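Local atomic coordinates of DNA polymerase III subunit beta (Pseudomonas aeruginosa, PDB entry 4TSZ), a protein that confers DNA tethering and processivity on DNA polymerases and other proteins, acting as the sliding clamp of the replication machinery. Residues 136-141 with 179-184; 158-163 with 192-197; 270-275 with 292-297. All blocks are in the same frame, centred on the assembly; numbering follows the deposited sequence.

Contact 1: 136-141 with 179-184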
ATOM      1  N   LEU E 136     -27.381  -0.815  -6.901  1.00 52.61           N
ATOM      2  CA  LEU E 136     -26.772   0.479  -7.201  1.00 49.81           C
ATOM      3  C   LEU E 136     -25.248   0.373  -7.273  1.00 50.58           C
ATOM      4  O   LEU E 136     -24.652   0.936  -8.191  1.00 48.15           O
ATOM      5  CB  LEU E 136     -27.214   1.566  -6.207  1.00 49.45           C
ATOM      6  CG  LEU E 136     -26.666   2.984  -6.440  1.00 51.94           C
ATOM      7  CD1 LEU E 136     -26.996   3.505  -7.844  1.00 51.82           C
ATOM      8  CD2 LEU E 136     -27.174   3.934  -5.386  1.00 55.80           C
ATOM      9  N   ARG E 137     -24.626  -0.358  -6.319  1.00 47.72           N
ATOM     10  CA  ARG E 137     -23.184  -0.575  -6.292  1.00 46.87           C
ATOM     11  C   ARG E 137     -22.706  -1.274  -7.579  1.00 52.36           C
ATOM     12  O   ARG E 137     -21.674  -0.874  -8.122  1.00 52.67           O
ATOM     13  CB  ARG E 137     -22.737  -1.361  -5.041  1.00 48.90           C
ATOM     14  CG  ARG E 137     -21.270  -1.106  -4.734  1.00 57.08           C
ATOM     15  CD  ARG E 137     -20.642  -2.077  -3.768  1.00 57.32           C
ATOM     16  NE  ARG E 137     -19.192  -1.878  -3.758  1.00 61.34           N
ATOM     17  CZ  ARG E 137     -18.453  -1.761  -2.662  1.00 73.37           C
ATOM     18  NH1 ARG E 137     -19.015  -1.839  -1.461  1.00 53.65           N
ATOM     19  NH2 ARG E 137     -17.142  -1.573  -2.757  1.00 62.84           N
ATOM     20  N   ARG E 138     -23.464  -2.295  -8.062  1.00 48.76           N
ATOM     21  CA  ARG E 138     -23.218  -3.035  -9.307  1.00 48.15           C
ATOM     22  C   ARG E 138     -23.161  -2.060 -10.494  1.00 50.15           C
ATOM     23  O   ARG E 138     -22.223  -2.125 -11.273  1.00 48.01           O
ATOM     24  CB  ARG E 138     -24.315  -4.092  -9.541  1.00 49.91           C
ATOM     25  CG  ARG E 138     -24.126  -4.957 -10.801  1.00 64.65           C
ATOM     26  CD  ARG E 138     -25.365  -5.797 -11.127  1.00 81.99           C
ATOM     27  NE  ARG E 138     -25.070  -6.925 -12.032  1.00 92.66           N
ATOM     28  CZ  ARG E 138     -25.356  -6.968 -13.339  1.00110.17           C
ATOM     29  NH1 ARG E 138     -25.958  -5.945 -13.930  1.00 97.75           N
ATOM     30  NH2 ARG E 138     -25.045  -8.039 -14.060  1.00102.87           N
ATOM     31  N   LEU E 139     -24.144  -1.139 -10.611  1.00 48.36           N
ATOM     32  CA  LEU E 139     -24.192  -0.139 -11.688  1.00 47.98           C
ATOM     33  C   LEU E 139     -22.932   0.721 -11.724  1.00 50.26           C
ATOM     34  O   LEU E 139     -22.381   0.950 -12.806  1.00 50.55           O
ATOM     35  CB  LEU E 139     -25.438   0.754 -11.582  1.00 48.42           C
ATOM     36  CG  LEU E 139     -26.796   0.102 -11.845  1.00 54.48           C
ATOM     37  CD1 LEU E 139     -27.899   1.086 -11.616  1.00 54.63           C
ATOM     38  CD2 LEU E 139     -26.912  -0.426 -13.272  1.00 56.61           C
ATOM     39  N   ILE E 140     -22.451   1.151 -10.532  1.00 44.31           N
ATOM     40  CA  ILE E 140     -21.254   1.986 -10.400  1.00 41.77           C
ATOM     41  C   ILE E 140     -19.993   1.160 -10.694  1.00 43.68           C
ATOM     42  O   ILE E 140     -19.205   1.566 -11.544  1.00 41.68           O
ATOM     43  CB  ILE E 140     -21.175   2.721  -9.024  1.00 43.78           C
ATOM     44  CG1 ILE E 140     -22.426   3.592  -8.764  1.00 44.52           C
ATOM     45  CG2 ILE E 140     -19.873   3.554  -8.919  1.00 43.75           C
ATOM     46  CD1 ILE E 140     -22.637   4.054  -7.271  1.00 50.66           C
ATOM     47  N   ASP E 141     -19.808   0.019  -9.993  1.00 40.53           N
ATOM     48  CA  ASP E 141     -18.632  -0.841 -10.132  1.00 40.82           C
ATOM     49  C   ASP E 141     -18.468  -1.468 -11.524  1.00 44.41           C
ATOM     50  O   ASP E 141     -17.339  -1.690 -11.940  1.00 42.55           O
ATOM     51  CB  ASP E 141     -18.580  -1.913  -9.030  1.00 43.39           C
ATOM     52  CG  ASP E 141     -18.312  -1.391  -7.623  1.00 50.77           C
ATOM     53  OD1 ASP E 141     -17.845  -0.231  -7.488  1.00 48.20           O
ATOM     54  OD2 ASP E 141     -18.550  -2.148  -6.656  1.00 56.62           O
ATOM     55  N   ALA E 179     -18.559   2.493 -20.909  1.00 39.39           N
ATOM     56  CA  ALA E 179     -19.130   1.415 -20.113  1.00 39.67           C
ATOM     57  C   ALA E 179     -20.567   1.808 -19.736  1.00 47.25           C
ATOM     58  O   ALA E 179     -20.829   2.959 -19.378  1.00 46.17           O
ATOM     59  CB  ALA E 179     -18.309   1.162 -18.869  1.00 38.57           C
ATOM     60  N   MET E 180     -21.493   0.866 -19.849  1.00 45.36           N
ATOM     61  CA  MET E 180     -22.887   1.079 -19.478  1.00 46.58           C
ATOM     62  C   MET E 180     -23.501  -0.158 -18.834  1.00 50.96           C
ATOM     63  O   MET E 180     -23.168  -1.283 -19.204  1.00 51.10           O
ATOM     64  CB  MET E 180     -23.732   1.637 -20.634  1.00 50.08           C
ATOM     65  CG  MET E 180     -24.034   0.632 -21.715  1.00 55.19           C
ATOM     66  SD  MET E 180     -24.896   1.278 -23.159  1.00 61.35           S
ATOM     67  CE  MET E 180     -26.370   1.787 -22.449  1.00 58.66           C
ATOM     68  N   CYS E 181     -24.350   0.054 -17.833  1.00 48.29           N
ATOM     69  CA  CYS E 181     -25.037  -1.036 -17.142  1.00 49.05           C
ATOM     70  C   CYS E 181     -26.477  -0.619 -16.875  1.00 55.33           C
ATOM     71  O   CYS E 181     -26.703   0.504 -16.430  1.00 53.77           O
ATOM     72  CB  CYS E 181     -24.311  -1.426 -15.857  1.00 47.65           C
ATOM     73  SG  CYS E 181     -24.917  -2.965 -15.117  1.00 52.09           S
ATOM     74  N   SER E 182     -27.446  -1.494 -17.196  1.00 55.10           N
ATOM     75  CA  SER E 182     -28.876  -1.222 -17.013  1.00 57.32           C
ATOM     76  C   SER E 182     -29.505  -2.278 -16.119  1.00 67.38           C
ATOM     77  O   SER E 182     -29.191  -3.464 -16.248  1.00 67.97           O
ATOM     78  CB  SER E 182     -29.596  -1.201 -18.361  1.00 59.76           C
ATOM     79  OG  SER E 182     -28.993  -0.309 -19.283  1.00 62.51           O
ATOM     80  N   LEU E 183     -30.379  -1.850 -15.209  1.00 67.61           N
ATOM     81  CA  LEU E 183     -31.103  -2.733 -14.296  1.00 69.91           C
ATOM     82  C   LEU E 183     -32.558  -2.283 -14.208  1.00 77.23           C
ATOM     83  O   LEU E 183     -32.817  -1.093 -14.018  1.00 74.73           O
ATOM     84  CB  LEU E 183     -30.456  -2.760 -12.892  1.00 69.18           C
ATOM     85  CG  LEU E 183     -29.086  -3.432 -12.763  1.00 74.12           C
ATOM     86  CD1 LEU E 183     -28.545  -3.301 -11.339  1.00 73.15           C
ATOM     87  CD2 LEU E 183     -29.131  -4.923 -13.207  1.00 79.56           C
ATOM     88  N   ASP E 184     -33.507  -3.224 -14.382  1.00 79.19           N
ATOM     89  CA  ASP E 184     -34.923  -2.877 -14.313  1.00 82.10           C
ATOM     90  C   ASP E 184     -35.389  -2.788 -12.858  1.00 88.81           C
ATOM     91  O   ASP E 184     -35.832  -3.778 -12.266  1.00 90.22           O
ATOM     92  CB  ASP E 184     -35.814  -3.744 -15.232  1.00 86.24           C
ATOM     93  CG  ASP E 184     -35.754  -5.234 -14.990  1.00 98.65           C
ATOM     94  OD1 ASP E 184     -34.699  -5.840 -15.279  1.00 98.41           O
ATOM     95  OD2 ASP E 184     -36.784  -5.807 -14.565  1.00108.80           O
TER
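Leu139 turns its CG beside its own backbone N and anti to the carbonyl carbon (chi1 -68°), Leu183 does the same from the strand (chi1 -69°), and the two side chains run alongside one another with opposed directions. The branch that does the touching is Leu139 CD2, which lies 3.7 Å from Leu183 CG, an equal 3.7 Å from Cys181 SG, and 3.3 Å from the backbone oxygen Cys181 O. Such a helix laid on a sheet is the recurring element of the sliding-clamp fold: helix 133-141 packs on the eight-stranded sheet shared by the central and C-terminal domains, its segment running nearly antiparallel to strand 179-184 (162°) with the axes 8.0 Å apart. Leu139 also rests on Leu168 of the adjoining strand. Arg138, with its chain extended from CG to NE, crosses Leu183 obliquely and brings its guanidinium beside Cys181 and Leu183, where NH1 stands 3.4 Å from Cys181 SG and 3.4 Å from Leu183 CD2. Neither approach is a hydrogen bond, and this NH1 is buried by the contact without a polar partner in the model. Arg138 NH2 has a long, weak ion pair with Glu353 and lies close to the like charge of Arg142.

Contact 2: 158-163 with 192-197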
ATOM      1  N   GLY E 158     -17.132  12.060 -14.672  1.00 37.25           N
ATOM      2  CA  GLY E 158     -18.179  11.551 -13.810  1.00 36.76           C
ATOM      3  C   GLY E 158     -19.016  10.497 -14.485  1.00 40.57           C
ATOM      4  O   GLY E 158     -18.672  10.009 -15.571  1.00 40.31           O
ATOM      5  N   MET E 159     -20.123  10.141 -13.827  1.00 36.49           N
ATOM      6  CA  MET E 159     -21.012   9.085 -14.281  1.00 36.11           C
ATOM      7  C   MET E 159     -22.419   9.553 -14.502  1.00 40.74           C
ATOM      8  O   MET E 159     -23.008  10.206 -13.637  1.00 39.04           O
ATOM      9  CB  MET E 159     -20.994   7.936 -13.255  1.00 37.47           C
ATOM     10  CG  MET E 159     -21.768   6.685 -13.684  1.00 40.92           C
ATOM     11  SD  MET E 159     -21.634   5.387 -12.450  1.00 43.56           S
ATOM     12  CE  MET E 159     -19.895   5.007 -12.570  1.00 38.09           C
ATOM     13  N   LEU E 160     -22.976   9.173 -15.655  1.00 40.92           N
ATOM     14  CA  LEU E 160     -24.373   9.429 -15.961  1.00 42.73           C
ATOM     15  C   LEU E 160     -25.202   8.376 -15.220  1.00 49.97           C
ATOM     16  O   LEU E 160     -24.863   7.190 -15.245  1.00 50.96           O
ATOM     17  CB  LEU E 160     -24.662   9.351 -17.480  1.00 43.71           C
ATOM     18  CG  LEU E 160     -26.155   9.438 -17.893  1.00 49.47           C
ATOM     19  CD1 LEU E 160     -26.698  10.848 -17.729  1.00 50.65           C
ATOM     20  CD2 LEU E 160     -26.377   8.953 -19.303  1.00 50.48           C
ATOM     21  N   LEU E 161     -26.235   8.826 -14.511  1.00 48.22           N
ATOM     22  CA  LEU E 161     -27.237   7.984 -13.863  1.00 48.72           C
ATOM     23  C   LEU E 161     -28.535   8.404 -14.527  1.00 55.35           C
ATOM     24  O   LEU E 161     -28.882   9.588 -14.520  1.00 55.92           O
ATOM     25  CB  LEU E 161     -27.293   8.125 -12.329  1.00 47.74           C
ATOM     26  CG  LEU E 161     -26.099   7.617 -11.528  1.00 49.74           C
ATOM     27  CD1 LEU E 161     -26.324   7.806 -10.047  1.00 49.32           C
ATOM     28  CD2 LEU E 161     -25.792   6.147 -11.825  1.00 51.58           C
ATOM     29  N   GLU E 162     -29.178   7.457 -15.210  1.00 53.15           N
ATOM     30  CA  GLU E 162     -30.370   7.722 -15.996  1.00 54.16           C
ATOM     31  C   GLU E 162     -31.545   6.826 -15.619  1.00 60.08           C
ATOM     32  O   GLU E 162     -31.387   5.611 -15.504  1.00 58.66           O
ATOM     33  CB  GLU E 162     -30.014   7.579 -17.487  1.00 55.53           C
ATOM     34  CG  GLU E 162     -31.138   7.810 -18.473  1.00 65.50           C
ATOM     35  CD  GLU E 162     -30.792   7.297 -19.856  1.00 83.94           C
ATOM     36  OE1 GLU E 162     -30.136   8.041 -20.620  1.00 75.81           O
ATOM     37  OE2 GLU E 162     -31.118   6.126 -20.151  1.00 81.97           O
ATOM     38  N   VAL E 163     -32.726   7.438 -15.418  1.00 59.44           N
ATOM     39  CA  VAL E 163     -33.964   6.703 -15.161  1.00 61.40           C
ATOM     40  C   VAL E 163     -34.821   6.842 -16.413  1.00 68.05           C
ATOM     41  O   VAL E 163     -35.048   7.961 -16.880  1.00 68.72           O
ATOM     42  CB  VAL E 163     -34.717   7.009 -13.830  1.00 66.12           C
ATOM     43  CG1 VAL E 163     -33.775   7.001 -12.634  1.00 64.10           C
ATOM     44  CG2 VAL E 163     -35.493   8.315 -13.892  1.00 67.08           C
ATOM     45  N   ARG E 192     -37.754  10.604 -19.228  1.00 97.00           N
ATOM     46  CA  ARG E 192     -36.356  10.208 -19.071  1.00 93.79           C
ATOM     47  C   ARG E 192     -35.665  11.270 -18.203  1.00 92.86           C
ATOM     48  O   ARG E 192     -35.750  12.467 -18.501  1.00 93.40           O
ATOM     49  CB  ARG E 192     -35.638  10.065 -20.436  1.00 95.13           C
ATOM     50  CG  ARG E 192     -34.237   9.431 -20.329  1.00104.46           C
ATOM     51  CD  ARG E 192     -33.625   9.093 -21.674  1.00115.79           C
ATOM     52  NE  ARG E 192     -33.001  10.257 -22.308  1.00126.64           N
ATOM     53  CZ  ARG E 192     -31.984  10.200 -23.167  1.00142.03           C
ATOM     54  NH1 ARG E 192     -31.444   9.030 -23.494  1.00131.22           N
ATOM     55  NH2 ARG E 192     -31.490  11.312 -23.695  1.00128.28           N
ATOM     56  N   HIS E 193     -35.039  10.831 -17.102  1.00 84.08           N
ATOM     57  CA  HIS E 193     -34.328  11.726 -16.195  1.00 80.27           C
ATOM     58  C   HIS E 193     -32.845  11.357 -16.120  1.00 73.79           C
ATOM     59  O   HIS E 193     -32.510  10.192 -15.914  1.00 72.06           O
ATOM     60  CB  HIS E 193     -34.992  11.766 -14.810  1.00 81.82           C
ATOM     61  CG  HIS E 193     -34.673  13.009 -14.047  1.00 85.30           C
ATOM     62  ND1 HIS E 193     -33.491  13.136 -13.334  1.00 85.48           N
ATOM     63  CD2 HIS E 193     -35.378  14.159 -13.928  1.00 88.50           C
ATOM     64  CE1 HIS E 193     -33.517  14.348 -12.805  1.00 84.86           C
ATOM     65  NE2 HIS E 193     -34.632  15.001 -13.130  1.00 86.98           N
ATOM     66  N   GLN E 194     -31.966  12.350 -16.325  1.00 64.01           N
ATOM     67  CA  GLN E 194     -30.513  12.177 -16.318  1.00 59.74           C
ATOM     68  C   GLN E 194     -29.829  13.089 -15.306  1.00 58.66           C
ATOM     69  O   GLN E 194     -30.202  14.254 -15.158  1.00 56.56           O
ATOM     70  CB  GLN E 194     -29.931  12.492 -17.701  1.00 60.76           C
ATOM     71  CG  GLN E 194     -30.322  11.541 -18.819  1.00 68.34           C
ATOM     72  CD  GLN E 194     -29.503  11.777 -20.073  1.00 84.44           C
ATOM     73  OE1 GLN E 194     -28.990  12.882 -20.344  1.00 79.62           O
ATOM     74  NE2 GLN E 194     -29.350  10.734 -20.876  1.00 75.22           N
ATOM     75  N   VAL E 195     -28.803  12.555 -14.630  1.00 52.89           N
ATOM     76  CA  VAL E 195     -27.932  13.286 -13.699  1.00 50.87           C
ATOM     77  C   VAL E 195     -26.478  12.863 -13.960  1.00 50.56           C
ATOM     78  O   VAL E 195     -26.233  11.697 -14.273  1.00 47.91           O
ATOM     79  CB  VAL E 195     -28.311  13.192 -12.174  1.00 54.60           C
ATOM     80  CG1 VAL E 195     -29.722  13.717 -11.889  1.00 56.59           C
ATOM     81  CG2 VAL E 195     -28.121  11.790 -11.601  1.00 53.63           C
ATOM     82  N   ILE E 196     -25.523  13.800 -13.852  1.00 46.30           N
ATOM     83  CA  ILE E 196     -24.109  13.451 -13.973  1.00 44.39           C
ATOM     84  C   ILE E 196     -23.499  13.623 -12.591  1.00 47.38           C
ATOM     85  O   ILE E 196     -23.439  14.738 -12.079  1.00 47.60           O
ATOM     86  CB  ILE E 196     -23.297  14.196 -15.072  1.00 47.31           C
ATOM     87  CG1 ILE E 196     -24.017  14.218 -16.443  1.00 48.28           C
ATOM     88  CG2 ILE E 196     -21.861  13.593 -15.175  1.00 46.05           C
ATOM     89  CD1 ILE E 196     -23.487  15.307 -17.421  1.00 51.24           C
ATOM     90  N   VAL E 197     -23.083  12.515 -11.979  1.00 43.49           N
ATOM     91  CA  VAL E 197     -22.459  12.528 -10.662  1.00 42.08           C
ATOM     92  C   VAL E 197     -20.933  12.665 -10.844  1.00 47.41           C
ATOM     93  O   VAL E 197     -20.350  11.840 -11.559  1.00 47.31           O
ATOM     94  CB  VAL E 197     -22.847  11.299  -9.808  1.00 44.16           C
ATOM     95  CG1 VAL E 197     -22.310  11.424  -8.381  1.00 42.64           C
ATOM     96  CG2 VAL E 197     -24.363  11.105  -9.792  1.00 45.23           C
TER
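Glu162 OE1 is gripped by three groups: the side-chain amide of Gln194, the guanidinium of Arg192 and the hydroxyl of Tyr246. Gln194 NE2 donates to OE1 over 2.8 Å, using the oxygen's anti lone pair. The two side chains lie side by side and point the same way; their carboxylate and amide planes are 9° apart, and the bond, in the amide plane, is consistent with this flat arrangement. The Arg192 NH1 to Glu162 OE1 approach of 3.3 Å is a different matter: the oxygen sits well out of the guanidinium plane, so charge alone acts there. Gln194 NE2 in turn lies over the centre of the Arg192 guanidinium, 3.5 Å above its plane. This cluster crowns an antiparallel pair in the clamp's central domain, with strand 193-198 outermost in this chain's eight-stranded sheet, though Ile196 also bonds to the Val239 backbone. Backbone bonds join Met159 with Val197, Leu161 with Val195, and Val163 with His193, each pair bonded twice. On the face of Glu162, Leu160 CD1 packs 3.6 Å from Gln194 CB. On the other, Leu161 CD1 meets Val197 CG2 at 3.8 Å, and Ile202 of helix 199-208 touches both residues. With two hydrogen bonds and a nearby positive charge, buried Glu162 is probably ionised, although poorly ordered Arg192 likely contributes modestly.

Contact 3: 270-275 with 292-297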
ATOM      1  N   SER E 270      -2.654  -9.755 -20.641  1.00 39.03           N
ATOM      2  CA  SER E 270      -1.703  -9.360 -19.589  1.00 37.87           C
ATOM      3  C   SER E 270      -0.253  -9.710 -19.978  1.00 41.77           C
ATOM      4  O   SER E 270       0.638  -8.880 -19.787  1.00 40.37           O
ATOM      5  CB  SER E 270      -2.049 -10.024 -18.256  1.00 41.19           C
ATOM      6  OG  SER E 270      -3.274  -9.545 -17.736  1.00 51.58           O
ATOM      7  N   ARG E 271      -0.025 -10.922 -20.549  1.00 39.27           N
ATOM      8  CA  ARG E 271       1.316 -11.366 -20.978  1.00 39.25           C
ATOM      9  C   ARG E 271       1.857 -10.474 -22.083  1.00 44.76           C
ATOM     10  O   ARG E 271       2.984  -9.989 -21.967  1.00 44.91           O
ATOM     11  CB  ARG E 271       1.317 -12.826 -21.436  1.00 37.99           C
ATOM     12  CG  ARG E 271       1.230 -13.824 -20.291  1.00 45.25           C
ATOM     13  CD  ARG E 271       1.441 -15.249 -20.737  1.00 45.04           C
ATOM     14  NE  ARG E 271       0.252 -15.820 -21.369  1.00 47.80           N
ATOM     15  CZ  ARG E 271      -0.682 -16.505 -20.724  1.00 54.85           C
ATOM     16  NH1 ARG E 271      -0.590 -16.697 -19.415  1.00 38.65           N
ATOM     17  NH2 ARG E 271      -1.714 -17.008 -21.381  1.00 46.15           N
ATOM     18  N   THR E 272       1.055 -10.249 -23.150  1.00 41.83           N
ATOM     19  CA  THR E 272       1.456  -9.411 -24.285  1.00 41.95           C
ATOM     20  C   THR E 272       1.670  -7.938 -23.895  1.00 44.16           C
ATOM     21  O   THR E 272       2.589  -7.312 -24.415  1.00 43.65           O
ATOM     22  CB  THR E 272       0.536  -9.601 -25.507  1.00 49.37           C
ATOM     23  OG1 THR E 272      -0.795  -9.228 -25.164  1.00 48.60           O
ATOM     24  CG2 THR E 272       0.569 -11.024 -26.057  1.00 51.51           C
ATOM     25  N   ALA E 273       0.847  -7.412 -22.950  1.00 40.08           N
ATOM     26  CA  ALA E 273       0.908  -6.035 -22.444  1.00 39.11           C
ATOM     27  C   ALA E 273       2.294  -5.644 -21.925  1.00 41.81           C
ATOM     28  O   ALA E 273       2.703  -4.495 -22.111  1.00 40.37           O
ATOM     29  CB  ALA E 273      -0.136  -5.819 -21.355  1.00 38.93           C
ATOM     30  N   ILE E 274       3.029  -6.613 -21.317  1.00 37.94           N
ATOM     31  CA  ILE E 274       4.404  -6.440 -20.799  1.00 37.07           C
ATOM     32  C   ILE E 274       5.327  -5.844 -21.880  1.00 40.74           C
ATOM     33  O   ILE E 274       6.117  -4.945 -21.586  1.00 39.81           O
ATOM     34  CB  ILE E 274       4.959  -7.768 -20.189  1.00 39.85           C
ATOM     35  CG1 ILE E 274       4.084  -8.223 -18.987  1.00 39.14           C
ATOM     36  CG2 ILE E 274       6.445  -7.645 -19.768  1.00 38.59           C
ATOM     37  CD1 ILE E 274       4.132  -9.716 -18.660  1.00 42.10           C
ATOM     38  N   LEU E 275       5.191  -6.320 -23.127  1.00 38.20           N
ATOM     39  CA  LEU E 275       6.006  -5.835 -24.239  1.00 38.07           C
ATOM     40  C   LEU E 275       5.343  -4.803 -25.163  1.00 41.76           C
ATOM     41  O   LEU E 275       5.864  -4.511 -26.239  1.00 41.79           O
ATOM     42  CB  LEU E 275       6.702  -6.983 -24.980  1.00 38.97           C
ATOM     43  CG  LEU E 275       7.580  -7.886 -24.094  1.00 43.42           C
ATOM     44  CD1 LEU E 275       8.265  -8.958 -24.912  1.00 45.13           C
ATOM     45  CD2 LEU E 275       8.604  -7.064 -23.283  1.00 43.13           C
ATOM     46  N   LEU E 292      -7.633 -16.268 -32.309  1.00 53.05           N
ATOM     47  CA  LEU E 292      -7.268 -14.879 -32.071  1.00 50.60           C
ATOM     48  C   LEU E 292      -5.759 -14.795 -31.811  1.00 53.38           C
ATOM     49  O   LEU E 292      -5.272 -15.294 -30.791  1.00 52.08           O
ATOM     50  CB  LEU E 292      -8.076 -14.226 -30.926  1.00 49.06           C
ATOM     51  CG  LEU E 292      -7.803 -12.722 -30.714  1.00 51.48           C
ATOM     52  CD1 LEU E 292      -8.438 -11.877 -31.816  1.00 51.56           C
ATOM     53  CD2 LEU E 292      -8.282 -12.262 -29.358  1.00 52.37           C
ATOM     54  N   LYS E 293      -5.024 -14.189 -32.755  1.00 49.91           N
ATOM     55  CA  LYS E 293      -3.581 -13.979 -32.624  1.00 49.35           C
ATOM     56  C   LYS E 293      -3.378 -12.585 -32.029  1.00 51.15           C
ATOM     57  O   LYS E 293      -3.983 -11.623 -32.513  1.00 50.85           O
ATOM     58  CB  LYS E 293      -2.866 -14.083 -33.983  1.00 53.09           C
ATOM     59  CG  LYS E 293      -2.856 -15.475 -34.609  1.00 70.15           C
ATOM     60  CD  LYS E 293      -2.070 -15.450 -35.918  1.00 82.62           C
ATOM     61  CE  LYS E 293      -2.196 -16.718 -36.727  1.00 94.61           C
ATOM     62  NZ  LYS E 293      -1.399 -16.651 -37.979  1.00102.89           N
ATOM     63  N   ILE E 294      -2.571 -12.488 -30.958  1.00 45.47           N
ATOM     64  CA  ILE E 294      -2.270 -11.231 -30.275  1.00 44.43           C
ATOM     65  C   ILE E 294      -0.784 -10.923 -30.390  1.00 47.70           C
ATOM     66  O   ILE E 294       0.052 -11.782 -30.106  1.00 47.30           O
ATOM     67  CB  ILE E 294      -2.743 -11.217 -28.793  1.00 46.89           C
ATOM     68  CG1 ILE E 294      -4.188 -11.741 -28.650  1.00 47.05           C
ATOM     69  CG2 ILE E 294      -2.576  -9.803 -28.153  1.00 47.04           C
ATOM     70  CD1 ILE E 294      -4.464 -12.397 -27.344  1.00 51.74           C
ATOM     71  N   GLN E 295      -0.460  -9.696 -30.799  1.00 44.20           N
ATOM     72  CA  GLN E 295       0.924  -9.261 -30.921  1.00 44.54           C
ATOM     73  C   GLN E 295       1.108  -7.881 -30.282  1.00 47.46           C
ATOM     74  O   GLN E 295       0.232  -7.022 -30.385  1.00 45.51           O
ATOM     75  CB  GLN E 295       1.364  -9.263 -32.393  1.00 47.17           C
ATOM     76  CG  GLN E 295       2.853  -9.055 -32.608  1.00 70.52           C
ATOM     77  CD  GLN E 295       3.121  -7.871 -33.501  1.00 98.94           C
ATOM     78  OE1 GLN E 295       2.893  -6.710 -33.133  1.00 96.15           O
ATOM     79  NE2 GLN E 295       3.630  -8.141 -34.695  1.00 94.27           N
ATOM     80  N   ALA E 296       2.249  -7.693 -29.611  1.00 44.63           N
ATOM     81  CA  ALA E 296       2.634  -6.435 -28.988  1.00 43.81           C
ATOM     82  C   ALA E 296       4.122  -6.190 -29.172  1.00 49.85           C
ATOM     83  O   ALA E 296       4.934  -7.116 -29.056  1.00 49.53           O
ATOM     84  CB  ALA E 296       2.293  -6.443 -27.510  1.00 43.15           C
ATOM     85  N   ASN E 297       4.479  -4.937 -29.461  1.00 47.89           N
ATOM     86  CA  ASN E 297       5.873  -4.513 -29.589  1.00 48.75           C
ATOM     87  C   ASN E 297       6.086  -3.120 -29.036  1.00 51.24           C
ATOM     88  O   ASN E 297       5.124  -2.358 -28.879  1.00 49.92           O
ATOM     89  CB  ASN E 297       6.459  -4.715 -30.998  1.00 53.07           C
ATOM     90  CG  ASN E 297       5.669  -4.081 -32.109  1.00 73.50           C
ATOM     91  OD1 ASN E 297       5.611  -2.856 -32.243  1.00 72.00           O
ATOM     92  ND2 ASN E 297       5.072  -4.908 -32.947  1.00 63.12           N
TER
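Thr272 and Ile294 meet where the C-terminal part of helix 262-273 lies on strand 291-297, a helix-on-sheet packing of the clamp's C-terminal domain. Van der Waals contacts of side chains come first. Ile294 presents CG2, set anti to its backbone N, to the threonine side chain, which it crosses at about a right angle; the methyl lies 4.0 Å from Thr272 CG2 and, against a hydroxyl oxygen, 3.5 Å from Thr272 OG1. Ala296 adds its CB, 4.1 Å from Thr272 CB. Ile294 also touches Ala268 and Phe269 one turn back along the helix, so the same strand face serves successive turns. The hydroxyl of Thr272, with OG1 placed between its backbone N and carbonyl carbon (chi1 61°), is satisfied within its own helix by Ala268 O and Phe269 O, and Thr272 O accepts from Leu275 N at 3.1 Å. No hydrogen bond joins the two segments. The second subunit also reaches this region: Arg271 NH1 is hydrogen-bonded to Ser82 O of the second subunit, and Leu275 packs on Thr108 of that subunit. Approaches of backbone oxygens, none a hydrogen bond, complete the contact: Leu275 O lies 3.1 Å from Asn297 C, and Thr272 O stands 3.2 Å from Ala296 CB.

From the N terminus, the chain first enters contact 1 at helix 133-141, then contact 2 at strand 158-164, closes the loop of contact 1 at strand 177-184 and that of contact 2 at strand 193-198. Their segments alternate, so the two loops cross, and both reach the same eight-stranded sheet, which joins the central and C-terminal domains. Their centres are 12 Å apart and they touch, Met159 CE lying 3.7 Å from Ile140 O. Contact 3 opens only later and closes a shorter loop, from helix 262-273 to strand 291-297, in series with both. Its centre is 30 Å from that of contact 1 and 36 Å from that of contact 2, in the C-terminal domain beside the second subunit.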